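Local coordinates for NAD(P)H-FMN oxidoreductase (Bacillus subtilis, PDB 5LVA), which binds flavin mononucleotide and probably uses NAD(P)H to reduce flavin or quinone acceptors, at residues Val16-Phe21 / Val61-Leu66; Val105-Pro110 / Val147-Gly152. All blocks are in the same frame, centred on the assembly; numbering follows the deposited sequence.

Contact 1: Val16-Phe21 / Val61-Leu66; sequences VVNRAF and VFQFPL. With FMN (flavin mononucleotide), chain C.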
loop_
_atom_site.group_PDB
_atom_site.type_symbol
_atom_site.label_atom_id
_atom_site.label_comp_id
_atom_site.label_asym_id
_atom_site.label_seq_id
_atom_site.Cartn_x
_atom_site.Cartn_y
_atom_site.Cartn_z
ATOM N N VAL A 16 -1.602 -12.993 -8.765
ATOM C CA VAL A 16 -0.838 -12.866 -9.989
ATOM C C VAL A 16 -0.065 -11.556 -10.022
ATOM O O VAL A 16 1.156 -11.567 -10.143
ATOM C CB VAL A 16 -1.743 -12.977 -11.236
ATOM C CG1 VAL A 16 -1.017 -12.514 -12.465
ATOM C CG2 VAL A 16 -2.190 -14.403 -11.417
ATOM N N VAL A 17 -0.776 -10.436 -9.897
ATOM C CA VAL A 17 -0.187 -9.110 -10.081
ATOM C C VAL A 17 0.688 -8.667 -8.918
ATOM O O VAL A 17 1.845 -8.297 -9.098
ATOM C CB VAL A 17 -1.267 -8.041 -10.284
ATOM C CG1 VAL A 17 -0.623 -6.659 -10.456
ATOM C CG2 VAL A 17 -2.134 -8.389 -11.470
ATOM N N ASN A 18 0.128 -8.697 -7.720
ATOM C CA ASN A 18 0.852 -8.256 -6.544
ATOM C C ASN A 18 2.054 -9.117 -6.256
ATOM O O ASN A 18 3.083 -8.624 -5.798
ATOM C CB ASN A 18 -0.078 -8.222 -5.349
ATOM C CG ASN A 18 -0.897 -6.959 -5.313
ATOM O OD1 ASN A 18 -0.425 -5.922 -4.860
ATOM N ND2 ASN A 18 -2.116 -7.027 -5.815
ATOM N N ARG A 19 1.925 -10.403 -6.555
ATOM C CA ARG A 19 3.035 -11.340 -6.449
ATOM C C ARG A 19 4.205 -10.906 -7.342
ATOM O O ARG A 19 5.353 -10.842 -6.906
ATOM C CB ARG A 19 2.556 -12.737 -6.819
ATOM C CG ARG A 19 3.600 -13.812 -6.731
ATOM C CD ARG A 19 4.264 -13.807 -5.381
ATOM N NE ARG A 19 4.807 -15.116 -5.053
ATOM C CZ ARG A 19 5.334 -15.431 -3.874
ATOM N NH1 ARG A 19 5.396 -14.513 -2.911
ATOM N NH2 ARG A 19 5.808 -16.659 -3.660
ATOM N N ALA A 20 3.895 -10.587 -8.591
ATOM C CA ALA A 20 4.896 -10.121 -9.538
ATOM C C ALA A 20 5.553 -8.818 -9.095
ATOM O O ALA A 20 6.746 -8.607 -9.301
ATOM C CB ALA A 20 4.278 -9.940 -10.898
ATOM N N PHE A 21 4.765 -7.938 -8.503
ATOM C CA PHE A 21 5.271 -6.657 -8.047
ATOM C C PHE A 21 6.197 -6.867 -6.866
ATOM O O PHE A 21 7.302 -6.338 -6.828
ATOM C CB PHE A 21 4.123 -5.718 -7.661
ATOM C CG PHE A 21 3.364 -5.168 -8.823
ATOM C CD1 PHE A 21 3.665 -5.548 -10.114
ATOM C CD2 PHE A 21 2.358 -4.246 -8.622
ATOM C CE1 PHE A 21 2.967 -5.041 -11.176
ATOM C CE2 PHE A 21 1.659 -3.729 -9.684
ATOM C CZ PHE A 21 1.964 -4.125 -10.959
ATOM N N VAL A 61 4.834 1.910 2.539
ATOM C CA VAL A 61 4.072 1.620 1.334
ATOM C C VAL A 61 3.011 0.580 1.606
ATOM O O VAL A 61 3.323 -0.531 1.993
ATOM C CB VAL A 61 4.983 1.119 0.209
ATOM C CG1 VAL A 61 4.174 0.725 -0.992
ATOM C CG2 VAL A 61 6.002 2.181 -0.156
ATOM N N PHE A 62 1.755 0.942 1.409
ATOM C CA PHE A 62 0.665 -0.008 1.560
ATOM C C PHE A 62 0.324 -0.601 0.203
ATOM O O PHE A 62 -0.153 0.102 -0.683
ATOM C CB PHE A 62 -0.554 0.663 2.189
ATOM C CG PHE A 62 -0.291 1.242 3.550
ATOM C CD1 PHE A 62 0.228 2.520 3.691
ATOM C CD2 PHE A 62 -0.551 0.505 4.689
ATOM C CE1 PHE A 62 0.476 3.051 4.948
ATOM C CE2 PHE A 62 -0.300 1.022 5.946
ATOM C CZ PHE A 62 0.206 2.301 6.075
ATOM N N GLN A 63 0.605 -1.891 0.033
ATOM C CA GLN A 63 0.377 -2.571 -1.230
ATOM C C GLN A 63 -0.782 -3.536 -1.106
ATOM O O GLN A 63 -0.782 -4.391 -0.237
ATOM C CB GLN A 63 1.630 -3.310 -1.682
ATOM C CG GLN A 63 1.501 -3.955 -3.044
ATOM C CD GLN A 63 2.720 -4.762 -3.454
ATOM O OE1 GLN A 63 3.837 -4.502 -3.026
ATOM N NE2 GLN A 63 2.502 -5.744 -4.305
ATOM N N PHE A 64 -1.774 -3.401 -1.978
ATOM C CA PHE A 64 -2.942 -4.259 -1.910
ATOM C C PHE A 64 -3.692 -4.257 -3.216
ATOM O O PHE A 64 -3.481 -3.386 -4.037
ATOM C CB PHE A 64 -3.867 -3.825 -0.764
ATOM C CG PHE A 64 -4.282 -2.367 -0.801
ATOM C CD1 PHE A 64 -3.523 -1.400 -0.166
ATOM C CD2 PHE A 64 -5.453 -1.978 -1.437
ATOM C CE1 PHE A 64 -3.909 -0.094 -0.183
ATOM C CE2 PHE A 64 -5.840 -0.673 -1.455
ATOM C CZ PHE A 64 -5.071 0.275 -0.833
ATOM N N PRO A 65 -4.539 -5.265 -3.440
ATOM C CA PRO A 65 -5.445 -5.164 -4.578
ATOM C C PRO A 65 -6.647 -4.312 -4.210
ATOM O O PRO A 65 -7.055 -4.312 -3.052
ATOM C CB PRO A 65 -5.857 -6.611 -4.829
ATOM C CG PRO A 65 -5.791 -7.233 -3.496
ATOM C CD PRO A 65 -4.596 -6.603 -2.825
ATOM N N LEU A 66 -7.196 -3.598 -5.183
ATOM C CA LEU A 66 -8.417 -2.851 -4.984
ATOM C C LEU A 66 -9.592 -3.795 -4.876
ATOM O O LEU A 66 -9.974 -4.436 -5.850
ATOM C CB LEU A 66 -8.651 -1.872 -6.132
ATOM C CG LEU A 66 -9.638 -0.739 -5.886
ATOM C CD1 LEU A 66 -9.052 0.204 -4.863
ATOM C CD2 LEU A 66 -9.938 -0.024 -7.172
HETATM N N1 FMN C . -11.178 -4.237 -9.380
HETATM C C2 FMN C . -11.529 -2.913 -9.563
HETATM O O2 FMN C . -11.084 -2.280 -10.514
HETATM N N3 FMN C . -12.370 -2.281 -8.681
HETATM C C4 FMN C . -12.885 -2.957 -7.612
HETATM O O4 FMN C . -13.626 -2.351 -6.848
HETATM C C4A FMN C . -12.542 -4.299 -7.420
HETATM N N5 FMN C . -13.041 -5.001 -6.353
HETATM C C5A FMN C . -12.708 -6.320 -6.155
HETATM C C6 FMN C . -13.229 -6.997 -5.063
HETATM C C7 FMN C . -12.907 -8.315 -4.822
HETATM C C7M FMN C . -13.491 -9.016 -3.626
HETATM C C8 FMN C . -12.047 -8.968 -5.707
HETATM C C8M FMN C . -11.664 -10.401 -5.488
HETATM C C9 FMN C . -11.529 -8.288 -6.802
HETATM C C9A FMN C . -11.845 -6.959 -7.029
HETATM N N10 FMN C . -11.338 -6.266 -8.121
HETATM C C10 FMN C . -11.685 -4.937 -8.308
HETATM C "C1'" FMN C . -10.369 -6.927 -9.061
HETATM C "C2'" FMN C . -9.004 -6.761 -8.346
HETATM O "O2'" FMN C . -8.691 -5.387 -8.136
HETATM C "C3'" FMN C . -7.818 -7.529 -8.955
HETATM O "O3'" FMN C . -8.145 -8.888 -8.804
HETATM C "C4'" FMN C . -6.505 -7.196 -8.220
HETATM O "O4'" FMN C . -6.312 -5.817 -8.267
HETATM C "C5'" FMN C . -5.182 -7.762 -8.721
HETATM O "O5'" FMN C . -5.076 -9.112 -8.359
HETATM P P FMN C . -3.797 -9.896 -7.770
HETATM O O1P FMN C . -4.409 -10.717 -6.696
HETATM O O2P FMN C . -3.202 -10.710 -8.868
HETATM O O3P FMN C . -2.719 -9.089 -7.138
#

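Contact 2: Val105-Pro110 / Val147-Gly152; sequences VSAGAP and VFYQAG. With FMN (flavin mononucleotide), chain C.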
loop_
_atom_site.group_PDB
_atom_site.type_symbol
_atom_site.label_atom_id
_atom_site.label_comp_id
_atom_site.label_asym_id
_atom_site.label_seq_id
_atom_site.Cartn_x
_atom_site.Cartn_y
_atom_site.Cartn_z
ATOM N N VAL A 105 -1.578 0.124 -5.562
ATOM C CA VAL A 105 -2.831 -0.592 -5.654
ATOM C C VAL A 105 -3.058 -1.083 -7.072
ATOM O O VAL A 105 -2.731 -0.417 -8.046
ATOM C CB VAL A 105 -4.012 0.302 -5.176
ATOM C CG1 VAL A 105 -4.118 1.569 -6.013
ATOM C CG2 VAL A 105 -5.318 -0.451 -5.197
ATOM N N SER A 106 -3.575 -2.291 -7.182
ATOM C CA SER A 106 -3.881 -2.852 -8.473
ATOM C C SER A 106 -5.395 -2.925 -8.640
ATOM O O SER A 106 -6.114 -3.207 -7.690
ATOM C CB SER A 106 -3.240 -4.229 -8.613
ATOM O OG SER A 106 -3.708 -5.088 -7.598
ATOM N N ALA A 107 -5.887 -2.666 -9.843
ATOM C CA ALA A 107 -7.327 -2.683 -10.049
ATOM C C ALA A 107 -7.688 -3.477 -11.285
ATOM O O ALA A 107 -6.993 -3.414 -12.286
ATOM C CB ALA A 107 -7.865 -1.267 -10.151
ATOM N N GLY A 108 -8.781 -4.225 -11.204
ATOM C CA GLY A 108 -9.233 -5.037 -12.315
ATOM C C GLY A 108 -9.701 -4.246 -13.520
ATOM O O GLY A 108 -9.424 -4.609 -14.660
ATOM N N ALA A 109 -10.402 -3.151 -13.261
ATOM C CA ALA A 109 -11.018 -2.358 -14.311
ATOM C C ALA A 109 -9.985 -1.530 -15.078
ATOM O O ALA A 109 -8.872 -1.304 -14.601
ATOM C CB ALA A 109 -12.090 -1.477 -13.710
ATOM N N PRO A 110 -10.343 -1.082 -16.286
ATOM C CA PRO A 110 -9.387 -0.277 -17.037
ATOM C C PRO A 110 -9.270 1.130 -16.465
ATOM O O PRO A 110 -10.134 1.544 -15.702
ATOM C CB PRO A 110 -9.984 -0.237 -18.442
ATOM C CG PRO A 110 -11.124 -1.181 -18.424
ATOM C CD PRO A 110 -11.589 -1.273 -17.035
ATOM N N VAL A 147 -0.493 2.873 -9.274
ATOM C CA VAL A 147 -1.735 2.248 -9.659
ATOM C C VAL A 147 -1.539 1.407 -10.900
ATOM O O VAL A 147 -0.955 1.861 -11.867
ATOM C CB VAL A 147 -2.826 3.291 -9.924
ATOM C CG1 VAL A 147 -4.172 2.623 -10.025
ATOM C CG2 VAL A 147 -2.842 4.320 -8.827
ATOM N N PHE A 148 -2.031 0.178 -10.868
ATOM C CA PHE A 148 -1.958 -0.670 -12.038
ATOM C C PHE A 148 -3.348 -1.125 -12.387
ATOM O O PHE A 148 -4.041 -1.717 -11.566
ATOM C CB PHE A 148 -1.031 -1.863 -11.807
ATOM C CG PHE A 148 -0.732 -2.648 -13.052
ATOM C CD1 PHE A 148 0.173 -2.185 -13.974
ATOM C CD2 PHE A 148 -1.364 -3.840 -13.297
ATOM C CE1 PHE A 148 0.453 -2.903 -15.106
ATOM C CE2 PHE A 148 -1.088 -4.552 -14.436
ATOM C CZ PHE A 148 -0.178 -4.076 -15.340
ATOM N N TYR A 149 -3.749 -0.823 -13.614
ATOM C CA TYR A 149 -5.091 -1.100 -14.087
ATOM C C TYR A 149 -5.111 -2.354 -14.945
ATOM O O TYR A 149 -4.064 -2.828 -15.358
ATOM C CB TYR A 149 -5.626 0.090 -14.892
ATOM C CG TYR A 149 -5.750 1.398 -14.130
ATOM C CD1 TYR A 149 -6.875 1.674 -13.378
ATOM C CD2 TYR A 149 -4.749 2.353 -14.185
ATOM C CE1 TYR A 149 -7.002 2.851 -12.696
ATOM C CE2 TYR A 149 -4.859 3.527 -13.494
ATOM C CZ TYR A 149 -5.996 3.776 -12.756
ATOM O OH TYR A 149 -6.139 4.958 -12.080
ATOM N N GLN A 150 -6.303 -2.876 -15.215
ATOM C CA GLN A 150 -6.456 -4.054 -16.056
ATOM C C GLN A 150 -5.739 -5.251 -15.437
ATOM O O GLN A 150 -5.286 -6.143 -16.136
ATOM C CB GLN A 150 -5.918 -3.791 -17.463
ATOM C CG GLN A 150 -6.847 -3.056 -18.392
ATOM C CD GLN A 150 -7.792 -3.979 -19.101
ATOM O OE1 GLN A 150 -9.005 -3.926 -18.905
ATOM N NE2 GLN A 150 -7.243 -4.843 -19.932
ATOM N N ALA A 151 -5.646 -5.242 -14.117
ATOM C CA ALA A 151 -4.905 -6.239 -13.371
ATOM C C ALA A 151 -5.488 -7.646 -13.546
ATOM O O ALA A 151 -6.669 -7.875 -13.305
ATOM C CB ALA A 151 -4.866 -5.851 -11.905
ATOM N N GLY A 152 -4.651 -8.577 -13.990
ATOM C CA GLY A 152 -5.103 -9.928 -14.279
ATOM C C GLY A 152 -5.365 -10.236 -15.744
ATOM O O GLY A 152 -5.210 -11.368 -16.173
HETATM N N1 FMN C . -11.178 -4.237 -9.380
HETATM C C2 FMN C . -11.529 -2.913 -9.563
HETATM O O2 FMN C . -11.084 -2.280 -10.514
HETATM N N3 FMN C . -12.370 -2.281 -8.681
HETATM C C4 FMN C . -12.885 -2.957 -7.612
HETATM O O4 FMN C . -13.626 -2.351 -6.848
HETATM C C4A FMN C . -12.542 -4.299 -7.420
HETATM N N5 FMN C . -13.041 -5.001 -6.353
HETATM C C5A FMN C . -12.708 -6.320 -6.155
HETATM C C6 FMN C . -13.229 -6.997 -5.063
HETATM C C7 FMN C . -12.907 -8.315 -4.822
HETATM C C7M FMN C . -13.491 -9.016 -3.626
HETATM C C8 FMN C . -12.047 -8.968 -5.707
HETATM C C8M FMN C . -11.664 -10.401 -5.488
HETATM C C9 FMN C . -11.529 -8.288 -6.802
HETATM C C9A FMN C . -11.845 -6.959 -7.029
HETATM N N10 FMN C . -11.338 -6.266 -8.121
HETATM C C10 FMN C . -11.685 -4.937 -8.308
HETATM C "C1'" FMN C . -10.369 -6.927 -9.061
HETATM C "C2'" FMN C . -9.004 -6.761 -8.346
HETATM O "O2'" FMN C . -8.691 -5.387 -8.136
HETATM C "C3'" FMN C . -7.818 -7.529 -8.955
HETATM O "O3'" FMN C . -8.145 -8.888 -8.804
HETATM C "C4'" FMN C . -6.505 -7.196 -8.220
HETATM O "O4'" FMN C . -6.312 -5.817 -8.267
HETATM C "C5'" FMN C . -5.182 -7.762 -8.721
HETATM O "O5'" FMN C . -5.076 -9.112 -8.359
HETATM P P FMN C . -3.797 -9.896 -7.770
HETATM O O1P FMN C . -4.409 -10.717 -6.696
HETATM O O2P FMN C . -3.202 -10.710 -8.868
HETATM O O3P FMN C . -2.719 -9.089 -7.138
HETATM O O HOH W 1 -8.621 -7.602 -15.225
#

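Contact 1: Val16-Phe21 / Val61-Leu66
Q63 NE2 is gripped by two oxygens of N18. Q63 NE2 donates its main bond to N18 OD1, 3.0 Å away. It uses a lone pair in the carbonyl plane and lies almost in the amide plane of Q63. A weak second bond joins Q63 NE2 to the backbone N18 O at 3.3 Å. The two amides are nearly coplanar, 26° apart. CG of Q63 is anti to the backbone N (chi1 -176°), and the extended chain beyond it carries the amide to N18. Q63 OE1 bonds Y166 on helix 156-171. N18 ND2 bonds the phosphate oxygen FMN O3P, which also accepts a bond from N18 N at 2.9 Å. V16 N and V17 N both donate to FMN O2P. An alanine in place of N18 removes OD1 and ND2, which would probably leave Q63 NE2 without its stronger acceptor and the phosphate without this side-chain donor. P65 CB packs 3.5 Å from FMN C4'. L66 O accepts a hydrogen bond from FMN O2', 2.8 Å away. Helix 17-21 and strand 61-65 run roughly antiparallel, at 148°. Backbone N-H groups at a helix start holding the FMN phosphate are characteristic of the flavodoxin-like fold.

Contact 2: Val105-Pro110 / Val147-Gly152
G108 and A109, backed by Q150 and A151, turn backbone N-H groups to the flavin. G108 N donates to FMN N1 and A109 N to FMN O2, each at 3.0 Å. A side chain on G108 would run into FMN C1', so glycine suits this place. S106 OG shares a hydrogen bond with FMN O4' at 2.8 Å. A151 CB packs on FMN C5'. The next layer is backbone. A151 N donates to A107 O at 2.9 Å. Q150 N donates to A109 O. A water gives hydrogen bonds to both G108 O and A151 O. Further out, Q150 OE1 rests 3.5 Å from P110 CG. The Y149 ring has A109 O at its edge, in plane. V147 CG1, from the same segment, lies over one face toward the rim. Behind the loops the strands pair in parallel, with F148 N bonded to V105 O at 3.0 Å and A107 N to F148 O at 2.7 Å. V105 CG1 lies alongside V147 CG2 at 4.1 Å. Loops at the C-terminal ends of neighbouring parallel strands, holding the pyrimidine edge of the flavin and the ribityl chain, mark the FMN site of flavodoxin-like proteins.

Overall arrangement
Contact 1 and contact 2 have centres about 10 Å apart and meet at the same FMN. They come in series along the chain: contact 1 closes before contact 2 opens. Both reach the five-stranded parallel sheet, whose order is 31-35, 3-7, 59-65, 100-106, 141-148. Contact 1 sets helix 17-23 against strand 59-65. Contact 2 pairs strand 100-106 with 141-148, at the sheet edge within this chain. Strands 59-65 and 100-106 are neighbours, and L66 N probably bonds S106 O near their C-terminal ends. V17 packs near G152, so helix 17-23 also touches the loop after strand 141-148. Contact 1 serves mainly the phosphate, and contact 2 the ribityl chain and pyrimidine end of the flavin.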